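Local coordinates for protein Rnh (Ribonuclease H) (PDB 3H08) that probably cleaves the RNA strand of RNA-DNA hybrids endonucleolytically, acting as a magnesium-dependent ribonuclease H, at residues A[2-7]-A[62-67]; A[47-52]-A[71-76]; A[10-15]-A[137-142]. The protein carries 3 engineered substitutions. One frame throughout, in Å; residues are numbered along the deposited sequence.

Contact 1. Residues A[2-7]-A[62-67]. Engineered in segment 62-67: Ala-63 (natural residue Cys).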
ATOM      1  N   GLU A   2      13.862 -14.140   7.177  1.00 32.82           N
ATOM      2  CA  GLU A   2      13.063 -15.267   7.741  1.00 31.73           C
ATOM      3  C   GLU A   2      11.842 -14.790   8.574  1.00 29.99           C
ATOM      4  O   GLU A   2      11.054 -15.624   8.978  1.00 30.64           O
ATOM      5  CB  GLU A   2      13.947 -16.213   8.572  1.00 32.17           C
ATOM      6  CG  GLU A   2      14.565 -15.600   9.854  1.00 33.91           C
ATOM      7  CD  GLU A   2      15.897 -16.251  10.270  1.00 35.53           C
ATOM      8  OE1 GLU A   2      16.135 -17.458   9.982  1.00 39.79           O
ATOM      9  OE2 GLU A   2      16.723 -15.557  10.916  1.00 40.85           O
ATOM     10  N   LYS A   3      11.696 -13.478   8.818  1.00 28.36           N
ATOM     11  CA  LYS A   3      10.642 -12.953   9.730  1.00 27.56           C
ATOM     12  C   LYS A   3       9.319 -12.892   8.981  1.00 27.10           C
ATOM     13  O   LYS A   3       9.307 -12.610   7.775  1.00 27.12           O
ATOM     14  CB  LYS A   3      10.963 -11.527  10.186  1.00 28.23           C
ATOM     15  CG  LYS A   3      12.270 -11.253  10.918  1.00 29.19           C
ATOM     16  CD  LYS A   3      12.294  -9.744  11.243  1.00 30.21           C
ATOM     17  CE  LYS A   3      13.556  -9.257  11.895  1.00 32.82           C
ATOM     18  NZ  LYS A   3      13.360  -7.806  12.206  1.00 35.78           N
ATOM     19  N   THR A   4       8.212 -13.151   9.673  1.00 25.54           N
ATOM     20  CA  THR A   4       6.889 -12.790   9.136  1.00 24.67           C
ATOM     21  C   THR A   4       6.449 -11.490   9.770  1.00 23.77           C
ATOM     22  O   THR A   4       6.280 -11.384  11.009  1.00 23.96           O
ATOM     23  CB  THR A   4       5.812 -13.844   9.363  1.00 25.85           C
ATOM     24  OG1 THR A   4       6.215 -15.083   8.761  1.00 28.06           O
ATOM     25  CG2 THR A   4       4.483 -13.370   8.791  1.00 27.52           C
ATOM     26  N   ILE A   5       6.284 -10.487   8.908  0.50 23.08           N
ATOM     27  CA  ILE A   5       5.964  -9.115   9.283  0.50 22.31           C
ATOM     28  C   ILE A   5       4.579  -8.768   8.783  0.50 21.60           C
ATOM     29  O   ILE A   5       4.293  -8.916   7.596  0.50 20.68           O
ATOM     30  CB  ILE A   5       6.951  -8.106   8.610  0.50 22.59           C
ATOM     31  CG1 ILE A   5       8.394  -8.546   8.794  0.50 23.02           C
ATOM     32  CG2 ILE A   5       6.752  -6.720   9.155  0.50 23.03           C
ATOM     33  CD1 ILE A   5       8.817  -8.705  10.232  0.50 24.09           C
ATOM     34  N   THR A   6       3.744  -8.213   9.656  1.00 21.22           N
ATOM     35  CA  THR A   6       2.391  -7.849   9.260  1.00 20.72           C
ATOM     36  C   THR A   6       2.389  -6.326   9.022  1.00 21.85           C
ATOM     37  O   THR A   6       2.908  -5.576   9.829  1.00 21.91           O
ATOM     38  CB  THR A   6       1.404  -8.303  10.325  1.00 21.70           C
ATOM     39  OG1 THR A   6       1.536  -9.710  10.505  1.00 21.96           O
ATOM     40  CG2 THR A   6      -0.029  -7.953   9.952  1.00 22.12           C
ATOM     41  N   ILE A   7       1.833  -5.901   7.882  1.00 20.79           N
ATOM     42  CA  ILE A   7       1.828  -4.506   7.488  1.00 20.58           C
ATOM     43  C   ILE A   7       0.406  -4.093   7.202  1.00 21.14           C
ATOM     44  O   ILE A   7      -0.320  -4.766   6.484  1.00 21.79           O
ATOM     45  CB  ILE A   7       2.731  -4.247   6.250  1.00 21.50           C
ATOM     46  CG1 ILE A   7       4.116  -4.816   6.498  1.00 22.39           C
ATOM     47  CG2 ILE A   7       2.773  -2.794   5.933  1.00 24.03           C
ATOM     48  CD1 ILE A   7       5.089  -4.540   5.399  1.00 24.08           C
ATOM     49  N   PRO A  62      14.729  -9.213   3.298  1.00 22.76           N
ATOM     50  CA  PRO A  62      13.629 -10.002   2.710  1.00 22.95           C
ATOM     51  C   PRO A  62      12.778 -10.641   3.798  1.00 22.42           C
ATOM     52  O   PRO A  62      13.325 -11.192   4.766  1.00 23.83           O
ATOM     53  CB  PRO A  62      14.362 -11.068   1.892  1.00 21.79           C
ATOM     54  CG  PRO A  62      15.569 -10.368   1.464  1.00 22.52           C
ATOM     55  CD  PRO A  62      15.998  -9.576   2.688  1.00 23.67           C
ATOM     56  N   ALA A  63      11.461 -10.569   3.627  1.00 22.77           N
ATOM     57  CA  ALA A  63      10.520 -11.048   4.621  1.00 23.52           C
ATOM     58  C   ALA A  63       9.337 -11.781   4.005  1.00 23.57           C
ATOM     59  O   ALA A  63       9.055 -11.655   2.800  1.00 23.77           O
ATOM     60  CB  ALA A  63       9.988  -9.848   5.427  1.00 24.26           C
ATOM     61  N   ARG A  64       8.633 -12.533   4.849  1.00 22.95           N
ATOM     62  CA  ARG A  64       7.290 -13.016   4.545  1.00 23.79           C
ATOM     63  C   ARG A  64       6.369 -11.949   5.104  1.00 23.20           C
ATOM     64  O   ARG A  64       6.545 -11.541   6.265  1.00 25.01           O
ATOM     65  CB  ARG A  64       7.048 -14.332   5.268  1.00 24.35           C
ATOM     66  CG  ARG A  64       5.722 -14.979   4.992  1.00 27.84           C
ATOM     67  CD  ARG A  64       5.746 -16.408   5.393  1.00 31.89           C
ATOM     68  NE  ARG A  64       4.464 -17.077   5.140  1.00 35.76           N
ATOM     69  CZ  ARG A  64       4.236 -18.373   5.344  1.00 38.53           C
ATOM     70  NH1 ARG A  64       5.191 -19.164   5.843  1.00 40.51           N
ATOM     71  NH2 ARG A  64       3.034 -18.883   5.065  1.00 39.61           N
ATOM     72  N   VAL A  65       5.390 -11.503   4.327  1.00 22.74           N
ATOM     73  CA  VAL A  65       4.570 -10.372   4.700  1.00 22.77           C
ATOM     74  C   VAL A  65       3.103 -10.716   4.588  1.00 21.49           C
ATOM     75  O   VAL A  65       2.645 -11.268   3.587  1.00 22.08           O
ATOM     76  CB  VAL A  65       4.884  -9.118   3.830  1.00 22.45           C
ATOM     77  CG1 VAL A  65       3.963  -7.964   4.189  1.00 22.48           C
ATOM     78  CG2 VAL A  65       6.344  -8.740   3.935  1.00 23.44           C
ATOM     79  N   GLN A  66       2.359 -10.357   5.619  1.00 22.79           N
ATOM     80  CA  GLN A  66       0.893 -10.355   5.541  1.00 22.06           C
ATOM     81  C   GLN A  66       0.484  -8.877   5.512  1.00 22.99           C
ATOM     82  O   GLN A  66       0.741  -8.153   6.449  1.00 23.90           O
ATOM     83  CB  GLN A  66       0.299 -11.025   6.785  1.00 23.30           C
ATOM     84  CG  GLN A  66       0.730 -12.472   6.962  1.00 22.47           C
ATOM     85  CD  GLN A  66      -0.029 -13.408   6.061  1.00 25.88           C
ATOM     86  OE1 GLN A  66      -1.172 -13.186   5.789  1.00 32.93           O
ATOM     87  NE2 GLN A  66       0.598 -14.486   5.653  1.00 29.98           N
ATOM     88  N   LEU A  67      -0.096  -8.445   4.410  1.00 22.46           N
ATOM     89  CA  LEU A  67      -0.417  -7.039   4.169  1.00 22.36           C
ATOM     90  C   LEU A  67      -1.900  -6.834   4.120  1.00 22.92           C
ATOM     91  O   LEU A  67      -2.586  -7.453   3.300  1.00 23.02           O
ATOM     92  CB  LEU A  67       0.255  -6.561   2.880  1.00 23.17           C
ATOM     93  CG  LEU A  67       0.304  -5.034   2.719  1.00 23.47           C
ATOM     94  CD1 LEU A  67       1.478  -4.633   1.903  1.00 23.79           C
ATOM     95  CD2 LEU A  67      -0.955  -4.548   2.086  1.00 23.12           C
TER
HETATM   96  O   HOH W   1      13.200 -11.416   7.469  1.00 33.08           O
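Two neighbouring parallel strands of the RNase H sheet run side by side here, the segments 4-7 and 64-67 with an angle of 22° between their directions. Ile-5 is bonded through both its backbone polar atoms: its N donates to Arg-64 O at 2.9 Å, and its O accepts from Gln-66 N at 3.1 Å. Gln-66 N stands 30° out of the Ile-5 carbonyl plane, whereas Ile-7 N lies in the carbonyl plane of its own acceptor, Gln-66 O. Nearer the N-terminal ends, Arg-64 N donates to Lys-3 O nearly along the C=O axis. Just before that point water 1 bridges the two segments, accepting from Lys-3 N at 2.9 Å and donating to Pro-62 O at 2.7 Å. In the RNase H fold strand 4-13, in the middle of the five-stranded mixed sheet, runs parallel to its neighbour 64-69, with 18-28 on its other side and 116-121 beyond 64-69. Ile-5, Ile-7, Val-65 and Leu-67 occupy the face where helix 44-57 packs. There Ile-7 crosses Val-65 obliquely, CD1 to CG1 at 3.8 Å, and Ile-5 CG1 touches CB of the engineered Ala-63 at 3.9 Å. On the other face Thr-4 and Arg-64 lie alongside, pointing the same way, with Thr-4 OG1 3.6 Å from CD of the extended arginine. Gln-66 instead bends at chi2 (-78°), and its OE1 is hydrogen-bonded by His-120 NE2.

Contact 2. Residues A[47-52]-A[71-76]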
ATOM      1  N   MET A  47      -2.533   6.777  -3.699  1.00 21.48           N
ATOM      2  CA  MET A  47      -2.096   6.764  -2.293  1.00 21.91           C
ATOM      3  C   MET A  47      -2.237   5.359  -1.651  1.00 22.27           C
ATOM      4  O   MET A  47      -1.438   4.987  -0.831  1.00 23.15           O
ATOM      5  CB  MET A  47      -2.839   7.791  -1.473  1.00 21.86           C
ATOM      6  CG  MET A  47      -2.499   9.213  -1.823  1.00 21.70           C
ATOM      7  SD  MET A  47      -0.785   9.704  -1.437  1.00 25.69           S
ATOM      8  CE  MET A  47       0.028   9.289  -2.946  1.00 25.29           C
ATOM      9  N   GLU A  48      -3.252   4.614  -2.063  1.00 22.39           N
ATOM     10  CA  GLU A  48      -3.428   3.222  -1.658  1.00 23.41           C
ATOM     11  C   GLU A  48      -2.248   2.377  -2.078  1.00 24.02           C
ATOM     12  O   GLU A  48      -1.750   1.573  -1.294  1.00 24.03           O
ATOM     13  CB  GLU A  48      -4.724   2.671  -2.257  1.00 23.44           C
ATOM     14  CG  GLU A  48      -5.970   3.321  -1.631  1.00 25.49           C
ATOM     15  CD  GLU A  48      -7.292   3.090  -2.412  1.00 27.27           C
ATOM     16  OE1 GLU A  48      -7.390   2.257  -3.360  1.00 30.76           O
ATOM     17  OE2 GLU A  48      -8.277   3.772  -2.061  1.00 34.90           O
ATOM     18  N   LEU A  49      -1.789   2.543  -3.323  1.00 23.00           N
ATOM     19  CA  LEU A  49      -0.616   1.785  -3.787  1.00 23.12           C
ATOM     20  C   LEU A  49       0.631   2.268  -3.085  1.00 23.26           C
ATOM     21  O   LEU A  49       1.471   1.470  -2.683  1.00 23.93           O
ATOM     22  CB  LEU A  49      -0.438   1.936  -5.274  1.00 23.79           C
ATOM     23  CG  LEU A  49      -1.505   1.378  -6.189  1.00 24.83           C
ATOM     24  CD1 LEU A  49      -0.986   1.414  -7.614  1.00 23.89           C
ATOM     25  CD2 LEU A  49      -1.846  -0.011  -5.823  1.00 28.95           C
ATOM     26  N   MET A  50       0.776   3.583  -2.975  1.00 23.41           N
ATOM     27  CA  MET A  50       1.980   4.150  -2.341  1.00 23.49           C
ATOM     28  C   MET A  50       2.157   3.660  -0.914  1.00 23.04           C
ATOM     29  O   MET A  50       3.260   3.387  -0.447  1.00 23.24           O
ATOM     30  CB  MET A  50       1.951   5.670  -2.389  1.00 24.54           C
ATOM     31  CG  MET A  50       3.271   6.265  -1.997  1.00 26.61           C
ATOM     32  SD  MET A  50       4.526   5.982  -3.242  1.00 35.01           S
ATOM     33  CE  MET A  50       3.949   7.041  -4.557  1.00 37.56           C
ATOM     34  N   ALA A  51       1.061   3.558  -0.174  1.00 22.48           N
ATOM     35  CA  ALA A  51       1.170   3.050   1.208  1.00 22.78           C
ATOM     36  C   ALA A  51       1.792   1.650   1.244  1.00 22.75           C
ATOM     37  O   ALA A  51       2.618   1.367   2.080  1.00 23.82           O
ATOM     38  CB  ALA A  51      -0.131   3.069   1.855  1.00 22.90           C
ATOM     39  N   ALA A  52       1.349   0.777   0.343  1.00 22.24           N
ATOM     40  CA  ALA A  52       1.908  -0.574   0.251  1.00 22.75           C
ATOM     41  C   ALA A  52       3.370  -0.544  -0.182  1.00 22.42           C
ATOM     42  O   ALA A  52       4.199  -1.266   0.363  1.00 22.16           O
ATOM     43  CB  ALA A  52       1.081  -1.406  -0.656  1.00 22.80           C
ATOM     44  N   SER A  71      -7.870  -1.263   0.252  1.00 22.58           N
ATOM     45  CA  SER A  71      -7.879  -0.965  -1.175  1.00 22.13           C
ATOM     46  C   SER A  71      -8.226  -2.169  -2.027  1.00 21.84           C
ATOM     47  O   SER A  71      -7.405  -3.081  -2.211  1.00 20.70           O
ATOM     48  CB  SER A  71      -6.541  -0.387  -1.615  1.00 21.34           C
ATOM     49  OG  SER A  71      -6.465  -0.172  -3.008  1.00 21.50           O
ATOM     50  N   ALA A  72      -9.436  -2.167  -2.584  1.00 22.04           N
ATOM     51  CA  ALA A  72      -9.815  -3.203  -3.534  1.00 22.94           C
ATOM     52  C   ALA A  72      -8.936  -3.138  -4.781  1.00 22.49           C
ATOM     53  O   ALA A  72      -8.557  -4.157  -5.323  1.00 24.14           O
ATOM     54  CB  ALA A  72     -11.241  -3.066  -3.901  1.00 23.08           C
ATOM     55  N   TYR A  73      -8.590  -1.920  -5.195  1.00 21.77           N
ATOM     56  CA  TYR A  73      -7.709  -1.679  -6.332  1.00 22.47           C
ATOM     57  C   TYR A  73      -6.437  -2.467  -6.198  1.00 23.00           C
ATOM     58  O   TYR A  73      -6.051  -3.199  -7.086  1.00 24.49           O
ATOM     59  CB  TYR A  73      -7.432  -0.171  -6.415  1.00 22.71           C
ATOM     60  CG  TYR A  73      -6.564   0.271  -7.568  1.00 22.82           C
ATOM     61  CD1 TYR A  73      -6.948   0.047  -8.891  1.00 24.10           C
ATOM     62  CD2 TYR A  73      -5.364   0.954  -7.344  1.00 21.07           C
ATOM     63  CE1 TYR A  73      -6.136   0.475  -9.959  1.00 24.26           C
ATOM     64  CE2 TYR A  73      -4.603   1.414  -8.389  1.00 21.78           C
ATOM     65  CZ  TYR A  73      -4.970   1.174  -9.679  1.00 23.39           C
ATOM     66  OH  TYR A  73      -4.163   1.624 -10.708  1.00 24.12           O
ATOM     67  N   LEU A  74      -5.786  -2.324  -5.055  1.00 21.88           N
ATOM     68  CA  LEU A  74      -4.589  -3.079  -4.787  1.00 22.39           C
ATOM     69  C   LEU A  74      -4.841  -4.557  -4.649  1.00 22.42           C
ATOM     70  O   LEU A  74      -4.180  -5.404  -5.287  1.00 23.58           O
ATOM     71  CB  LEU A  74      -3.924  -2.555  -3.519  1.00 22.51           C
ATOM     72  CG  LEU A  74      -2.700  -3.310  -2.981  1.00 23.96           C
ATOM     73  CD1 LEU A  74      -1.541  -3.263  -3.987  1.00 25.55           C
ATOM     74  CD2 LEU A  74      -2.305  -2.782  -1.649  1.00 24.04           C
ATOM     75  N   VAL A  75      -5.737  -4.903  -3.744  1.00 22.71           N
ATOM     76  CA  VAL A  75      -5.864  -6.303  -3.370  1.00 22.77           C
ATOM     77  C   VAL A  75      -6.401  -7.156  -4.528  1.00 22.97           C
ATOM     78  O   VAL A  75      -5.915  -8.251  -4.781  1.00 23.77           O
ATOM     79  CB  VAL A  75      -6.725  -6.473  -2.087  1.00 22.60           C
ATOM     80  CG1 VAL A  75      -6.955  -7.959  -1.803  1.00 24.34           C
ATOM     81  CG2 VAL A  75      -6.102  -5.779  -0.945  1.00 23.02           C
ATOM     82  N   ASN A  76      -7.349  -6.628  -5.284  1.00 23.14           N
ATOM     83  CA  ASN A  76      -7.847  -7.361  -6.450  1.00 23.79           C
ATOM     84  C   ASN A  76      -6.751  -7.579  -7.488  1.00 23.67           C
ATOM     85  O   ASN A  76      -6.655  -8.642  -8.079  1.00 25.26           O
ATOM     86  CB  ASN A  76      -9.014  -6.646  -7.083  1.00 24.34           C
ATOM     87  CG  ASN A  76     -10.254  -6.704  -6.224  1.00 25.08           C
ATOM     88  OD1 ASN A  76     -10.354  -7.532  -5.310  1.00 27.74           O
ATOM     89  ND2 ASN A  76     -11.205  -5.836  -6.508  1.00 26.92           N
TER
HETATM   90  O   HOH W   2      -9.675   0.847  -4.017  1.00 30.61           O
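Ser-71 OG is held by two hydrogen bonds, one given and one received. It donates to Glu-48 OE1 at 2.6 Å, approaching from above the carboxylate plane, 41° out of it. It accepts from Leu-74 N at 3.0 Å, a nearly straight bond (168° at the hydrogen) that makes Ser-71 the N-cap of helix 72-79. With OG anti to the backbone N (chi1 176°), one hydroxyl serves both the helix end and the glutamate. Glu-48 OE1 is itself gripped twice, since water 2 donates to it at 2.8 Å while accepting from Tyr-73 N. These bonds are consistent with fixing the carboxylate at the RNase H active site: the Glu-48 side chain lies about 3 Å from a bound magnesium ion, in keeping with its predicted role as a metal ligand beside Asp-10 and Asp-70. Beside these polar bonds the helices meet through apolar groups. Leu-49 crosses Tyr-73 at about a right angle, CD1 to CE2 at 3.7 Å, and its other branch, CD2, touches Leu-74 CD1 at 3.7 Å. The second methyl of Leu-74, CD2, rests on Ala-52 CB at 3.8 Å. An alanine in place of Glu-48 would remove the acceptor of Ser-71 OG and of water 2 and the carboxylate beside the magnesium, and would probably weaken metal binding. The capping serine would thus act as a second-shell residue if Glu-48 binds the metal as predicted, and its bond, together with the nearby helix N-terminus and the metal, would be expected to favour the ionised carboxylate.

Contact 3. Residues A[10-15]-A[137-142]. Engineered in segment 10-15: Ala-13 (natural residue Cys).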
ATOM      1  N   ASP A  10      -2.767   2.301   4.402  1.00 25.47           N
ATOM      2  CA  ASP A  10      -3.931   3.135   4.058  1.00 25.30           C
ATOM      3  C   ASP A  10      -3.482   4.338   3.275  1.00 24.91           C
ATOM      4  O   ASP A  10      -2.428   4.880   3.517  1.00 24.77           O
ATOM      5  CB  ASP A  10      -4.716   3.611   5.315  1.00 26.28           C
ATOM      6  CG  ASP A  10      -6.137   4.183   4.995  1.00 32.17           C
ATOM      7  OD1 ASP A  10      -6.236   5.299   4.395  1.00 44.13           O
ATOM      8  OD2 ASP A  10      -7.180   3.592   5.449  1.00 41.41           O
ATOM      9  N   GLY A  11      -4.337   4.782   2.364  1.00 25.44           N
ATOM     10  CA  GLY A  11      -4.111   6.033   1.684  1.00 25.51           C
ATOM     11  C   GLY A  11      -5.384   6.836   1.650  1.00 26.68           C
ATOM     12  O   GLY A  11      -6.476   6.276   1.712  1.00 29.53           O
ATOM     13  N   ALA A  12      -5.229   8.136   1.533  1.00 26.71           N
ATOM     14  CA  ALA A  12      -6.346   9.101   1.545  1.00 27.03           C
ATOM     15  C   ALA A  12      -6.020  10.225   0.576  1.00 26.68           C
ATOM     16  O   ALA A  12      -4.894  10.616   0.464  1.00 25.60           O
ATOM     17  CB  ALA A  12      -6.527   9.673   2.970  1.00 27.96           C
ATOM     18  N   ALA A  13      -7.017  10.698  -0.153  1.00 26.89           N
ATOM     19  CA  ALA A  13      -6.875  11.934  -0.911  1.00 26.84           C
ATOM     20  C   ALA A  13      -8.168  12.634  -1.009  1.00 28.06           C
ATOM     21  O   ALA A  13      -9.244  12.018  -1.024  1.00 26.10           O
ATOM     22  CB  ALA A  13      -6.347  11.694  -2.287  1.00 27.72           C
ATOM     23  N   SER A  14      -8.040  13.945  -1.096  1.00 29.34           N
ATOM     24  CA  SER A  14      -9.155  14.818  -1.186  1.00 31.64           C
ATOM     25  C   SER A  14      -9.219  15.124  -2.657  1.00 32.57           C
ATOM     26  O   SER A  14      -8.614  16.086  -3.142  1.00 34.88           O
ATOM     27  CB  SER A  14      -8.954  16.106  -0.339  1.00 32.69           C
ATOM     28  OG  SER A  14      -7.605  16.232   0.126  1.00 33.58           O
ATOM     29  N   GLY A  15      -9.900  14.260  -3.377  1.00 32.82           N
ATOM     30  CA  GLY A  15     -10.359  14.609  -4.692  1.00 32.89           C
ATOM     31  C   GLY A  15      -9.557  13.879  -5.716  1.00 32.86           C
ATOM     32  O   GLY A  15      -8.709  13.042  -5.384  1.00 33.17           O
ATOM     33  N   LEU A 137      -2.548   8.100  10.260  1.00 22.18           N
ATOM     34  CA  LEU A 137      -1.243   8.588   9.864  1.00 22.20           C
ATOM     35  C   LEU A 137      -1.295   9.229   8.462  1.00 21.82           C
ATOM     36  O   LEU A 137      -0.689  10.274   8.219  1.00 22.24           O
ATOM     37  CB  LEU A 137      -0.259   7.424   9.821  1.00 22.91           C
ATOM     38  CG  LEU A 137       0.243   6.947  11.174  1.00 25.57           C
ATOM     39  CD1 LEU A 137       1.054   5.693  10.993  1.00 27.39           C
ATOM     40  CD2 LEU A 137       1.035   8.002  11.842  1.00 26.97           C
ATOM     41  N   ALA A 138      -2.102   8.661   7.577  1.00 21.42           N
ATOM     42  CA  ALA A 138      -2.237   9.225   6.216  1.00 21.61           C
ATOM     43  C   ALA A 138      -2.901  10.600   6.291  1.00 21.53           C
ATOM     44  O   ALA A 138      -2.480  11.561   5.631  1.00 22.06           O
ATOM     45  CB  ALA A 138      -3.053   8.351   5.350  1.00 21.20           C
ATOM     46  N   ARG A 139      -3.938  10.690   7.107  1.00 20.86           N
ATOM     47  CA  ARG A 139      -4.665  11.944   7.269  1.00 21.52           C
ATOM     48  C   ARG A 139      -3.818  12.989   7.975  1.00 20.57           C
ATOM     49  O   ARG A 139      -3.925  14.186   7.671  1.00 21.18           O
ATOM     50  CB  ARG A 139      -5.976  11.706   7.981  1.00 21.10           C
ATOM     51  CG  ARG A 139      -7.017  10.977   7.082  1.00 22.06           C
ATOM     52  CD  ARG A 139      -8.375  10.855   7.743  1.00 25.72           C
ATOM     53  NE  ARG A 139      -8.375   9.848   8.742  1.00 29.39           N
ATOM     54  CZ  ARG A 139      -8.834   9.960   9.983  1.00 26.17           C
ATOM     55  NH1 ARG A 139      -9.374  11.072  10.486  1.00 26.00           N
ATOM     56  NH2 ARG A 139      -8.746   8.884  10.729  1.00 27.51           N
ATOM     57  N   LEU A 140      -3.016  12.528   8.928  0.50 21.43           N
ATOM     58  CA  LEU A 140      -2.034  13.336   9.647  0.50 21.74           C
ATOM     59  C   LEU A 140      -1.093  14.034   8.669  0.50 21.50           C
ATOM     60  O   LEU A 140      -0.798  15.215   8.809  0.50 21.35           O
ATOM     61  CB  LEU A 140      -1.239  12.403  10.585  0.50 22.64           C
ATOM     62  CG  LEU A 140      -0.587  12.875  11.887  0.50 23.02           C
ATOM     63  CD1 LEU A 140      -1.283  14.086  12.544  0.50 22.10           C
ATOM     64  CD2 LEU A 140      -0.538  11.675  12.871  0.50 23.25           C
ATOM     65  N   ALA A 141      -0.605  13.279   7.686  1.00 20.43           N
ATOM     66  CA  ALA A 141       0.311  13.814   6.657  1.00 21.00           C
ATOM     67  C   ALA A 141      -0.330  14.923   5.817  1.00 20.52           C
ATOM     68  O   ALA A 141       0.293  15.912   5.534  1.00 20.97           O
ATOM     69  CB  ALA A 141       0.824  12.713   5.773  1.00 21.28           C
ATOM     70  N   ILE A 142      -1.594  14.740   5.442  1.00 20.31           N
ATOM     71  CA  ILE A 142      -2.320  15.764   4.710  1.00 21.98           C
ATOM     72  C   ILE A 142      -2.465  17.014   5.583  1.00 22.04           C
ATOM     73  O   ILE A 142      -2.225  18.144   5.134  1.00 22.25           O
ATOM     74  CB  ILE A 142      -3.705  15.244   4.255  1.00 20.80           C
ATOM     75  CG1 ILE A 142      -3.582  13.998   3.358  1.00 22.41           C
ATOM     76  CG2 ILE A 142      -4.431  16.355   3.545  1.00 20.98           C
ATOM     77  CD1 ILE A 142      -4.951  13.407   2.987  1.00 22.39           C
TER
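Ala-12 CB points at helix 129-144 and is met by side chains one helical turn apart, those of Ala-138 and Ile-142. The Ala-12 and Ala-138 methyls face each other tip to tip, CB to CB at 4.4 Å. Ile-142 descends further along the strand: its CG1 is anti to the carbonyl carbon (chi1 -59°) and the chain then runs on extended (chi2 176°), which brings CD1 to 4.1 Å from Ala-12 CB and 3.8 Å from Ala-12 O. Ala-138 CB, in turn, sits 4.0 Å from Asp-10 O. The methyls of Ala-12 and Ala-138 are consistent with the close approach of strand 10-13 and helix 137-142, whose axes come within 7.6 Å at an angle of 36°. In the RNase H fold this lays the C-terminal helix against the end of the first strand, where that strand delivers Asp-10 to the active site. The Asp-10 side chain is about 4 Å from a bound magnesium ion, as suits its predicted part in both metal sites. Arg-139, whose aliphatic CG passes Ala-12 CB, sends its NH2 to a salt bridge with Asp-135, the predicted ligand of the second metal. Asp-10 OD1 lies close to the like-charged Asp-135 OD1, and 2.9 Å from Gly-11 O, a second acceptor that gives it no hydrogen bond. This crowding of electron-rich oxygens would probably raise the proton affinity of Asp-10, an effect that the bound magnesium and, less directly, Arg-139 are likely to offset.

In the fold
Contact 2 is the buried one, its centre about 5 Å from that of the chain; contact 1 is partly buried and contact 3 lies at the surface, on opposite sides of that centre. Contacts 1 and 3 use two ends of strand 4-13, but the first is strand pairing held by backbone bonds and the last is helix-on-strand packing between apolar groups. Contact 2 alone joins helix to helix through a side-chain hydrogen bond. It also touches both others: Ala-52 CB packs on Leu-67 CD1 at 4.1 Å, and Ala-51 CB on Asp-10 O at 3.4 Å. Contacts 2 and 3 place Glu-48 and Asp-10, both predicted metal ligands, near the magnesium, about 6 Å apart between side chains.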